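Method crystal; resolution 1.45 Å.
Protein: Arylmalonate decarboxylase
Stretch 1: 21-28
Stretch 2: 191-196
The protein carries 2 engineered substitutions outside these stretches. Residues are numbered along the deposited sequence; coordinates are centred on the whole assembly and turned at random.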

# COMPACT_ATOMS: atom_id res chain seq x y z
N PRO A 21 -10.90 1.87 2.80
CA PRO A 21 -9.93 2.16 3.86
C PRO A 21 -10.08 3.60 4.36
O PRO A 21 -10.34 4.52 3.57
CB PRO A 21 -8.57 1.91 3.19
CG PRO A 21 -8.88 0.96 2.06
CD PRO A 21 -10.26 1.35 1.58
N ALA A 22 -9.92 3.79 5.67
CA ALA A 22 -10.24 5.05 6.33
C ALA A 22 -9.44 6.25 5.83
O ALA A 22 -9.88 7.40 5.95
CB ALA A 22 -10.09 4.90 7.84
N ASP A 23 -8.27 6.00 5.26
CA ASP A 23 -7.42 7.10 4.81
C ASP A 23 -8.04 7.93 3.69
O ASP A 23 -7.71 9.11 3.53
CB ASP A 23 -6.06 6.59 4.38
CG ASP A 23 -5.21 6.09 5.54
OD1 ASP A 23 -5.61 6.23 6.72
OD2 ASP A 23 -4.14 5.54 5.25
N GLY A 24 -8.94 7.33 2.90
CA GLY A 24 -9.49 8.00 1.72
C GLY A 24 -10.27 9.27 2.06
O GLY A 24 -10.16 10.28 1.35
N ALA A 25 -11.05 9.20 3.13
CA ALA A 25 -11.87 10.32 3.58
C ALA A 25 -11.04 11.51 4.06
O ALA A 25 -11.52 12.64 4.06
CB ALA A 25 -12.82 9.87 4.67
N ARG A 26 -9.80 11.24 4.46
CA ARG A 26 -8.90 12.27 4.94
C ARG A 26 -8.03 12.82 3.82
O ARG A 26 -7.90 14.03 3.65
CB ARG A 26 -8.05 11.69 6.08
CG ARG A 26 -8.89 11.39 7.34
CD ARG A 26 -8.13 10.56 8.37
NE ARG A 26 -7.09 11.34 9.03
CZ ARG A 26 -6.15 10.83 9.84
NH1 ARG A 26 -6.11 9.52 10.07
NH2 ARG A 26 -5.25 11.63 10.39
N LEU A 27 -7.47 11.93 3.00
CA LEU A 27 -6.61 12.35 1.90
C LEU A 27 -7.36 13.05 0.78
O LEU A 27 -6.92 14.08 0.27
CB LEU A 27 -5.88 11.14 1.32
CG LEU A 27 -4.83 10.46 2.20
CD1 LEU A 27 -4.44 9.13 1.59
CD2 LEU A 27 -3.63 11.36 2.34
N TYR A 28 -8.47 12.44 0.38
CA TYR A 28 -9.23 12.87 -0.79
C TYR A 28 -10.71 12.94 -0.44
O TYR A 28 -11.51 12.16 -0.95
CB TYR A 28 -9.01 11.87 -1.94
CG TYR A 28 -7.57 11.77 -2.43
CD1 TYR A 28 -6.77 10.70 -2.05
CD2 TYR A 28 -7.04 12.74 -3.29
CE1 TYR A 28 -5.46 10.60 -2.50
CE2 TYR A 28 -5.73 12.65 -3.74
CZ TYR A 28 -4.95 11.57 -3.36
OH TYR A 28 -3.64 11.45 -3.79
N LEU A 191 -2.39 -0.59 8.60
CA LEU A 191 -1.94 0.39 9.58
C LEU A 191 -2.55 1.75 9.32
O LEU A 191 -2.77 2.13 8.16
CB LEU A 191 -0.41 0.50 9.51
CG LEU A 191 0.38 -0.77 9.84
CD1 LEU A 191 1.85 -0.56 9.52
CD2 LEU A 191 0.19 -1.17 11.30
N LEU A 192 -2.82 2.48 10.40
CA LEU A 192 -3.32 3.84 10.31
C LEU A 192 -2.14 4.78 10.53
O LEU A 192 -1.74 5.06 11.66
CB LEU A 192 -4.46 4.08 11.31
CG LEU A 192 -5.71 3.25 11.01
CD1 LEU A 192 -6.65 3.18 12.21
CD2 LEU A 192 -6.45 3.79 9.78
N THR A 193 -1.59 5.25 9.42
CA THR A 193 -0.28 5.88 9.40
C THR A 193 -0.27 7.38 9.10
O THR A 193 0.80 7.98 9.08
CB THR A 193 0.62 5.23 8.31
OG1 THR A 193 0.07 5.50 7.01
CG2 THR A 193 0.72 3.72 8.52
N LEU A 194 -1.44 7.97 8.85
CA LEU A 194 -1.46 9.34 8.34
C LEU A 194 -0.83 10.38 9.27
O LEU A 194 -0.23 11.34 8.79
CB LEU A 194 -2.88 9.77 7.92
CG LEU A 194 -3.41 9.17 6.62
CD1 LEU A 194 -4.83 9.64 6.39
CD2 LEU A 194 -2.55 9.53 5.43
N ASP A 195 -0.97 10.21 10.58
CA ASP A 195 -0.36 11.15 11.52
C ASP A 195 1.11 10.84 11.76
O ASP A 195 1.88 11.72 12.15
CB ASP A 195 -1.13 11.18 12.84
CG ASP A 195 -2.50 11.82 12.71
OD1 ASP A 195 -2.70 12.66 11.81
OD2 ASP A 195 -3.38 11.50 13.53
N ALA A 196 1.51 9.60 11.50
CA ALA A 196 2.91 9.20 11.68
C ALA A 196 3.83 9.76 10.61
O ALA A 196 4.95 10.19 10.91
CB ALA A 196 3.04 7.67 11.74
O HOH W 1 -2.41 4.47 6.80
O HOH W 2 -4.15 6.80 9.02
O HOH W 3 -3.89 8.65 11.90

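The one direct polar link between the two stretches is a salt bridge, in which NH2 of Arg26 lies 3.1 Å from OD1 of Asp195. As a hydrogen bond it is weak, because the N-H...O angle is only 121°; the charges still attract, so the pair counts as a salt bridge as well as a weak hydrogen bond. Arginine suits this place because its side chain is long enough to leave the helix and cross to the other stretch: with chi1 to chi3 in m, t and p, it carries the guanidinium to a carboxylate that meets it at its edge, near its plane. Asp195 contributes from an exposed position, where a charge costs little to keep. Its CA-to-CB bond points sideways, but the end of the side chain comes nearer. Water 3 adds a second, looser link between the same residues, accepting from NH1 of Arg26 at 3.0 Å and donating weakly to OD2 of Asp195 at 3.3 Å.

Farther into the structure, the polar links of Asp23 to the second stretch run through water. Its CA-to-CB bond points toward that stretch, and each carboxylate oxygen receives a hydrogen bond from a different water. Water 1 donates to OD2 of Asp23 at 2.6 Å and to O of Leu191 at 2.7 Å, while accepting from N of Thr193 at 2.9 Å. Water 2 donates to OD1 of Asp23 at 2.8 Å and accepts from N of Leu194 at 3.0 Å. The second stretch has no regular helix or strand here, and these bridges give several of its backbone groups polar partners. A carboxylate suits the role because its two acceptor oxygens can engage two waters at once. Buried aspartate would otherwise be costly; here the waters satisfy both oxygens, and OD2 is also hydrogen-bonded elsewhere in the structure.

Around this polar network lies the packing, centred on Leu194. Its CA-to-CB bond points toward the first stretch, and 114 Å² of its surface is covered by that stretch, more than for any other residue here. The m,t rotamer spreads two methyls against different neighbours. CD1 lies 3.5 Å from OD1 of Asp23 and 3.8 Å from CB of Arg26, and it also sits over one face of the Arg26 guanidinium. That group therefore has a hydrocarbon contact over a face and a charged partner at its edge. CD2 lies 3.8 Å from CD2 of Leu27, an apolar contact between two buried leucines. The Leu27 CA-to-CB bond points sideways, yet its branched end comes nearer. A branched, uncharged leucine suits this buried place because its methyls can pack against another leucine and its side chain leaves no polar group without a partner.

At the exposed margin, Leu192 also reaches in with the end of its side chain: its CD2 lies 4.3 Å from CB of Ala22 and 4.0 Å from OD1 of Asp23. The small alanine offers a methyl for this looser contact. Gly24 and Ala25 make no contact across the gap. Altogether the two stretches bury 352 Å², summed over both sides.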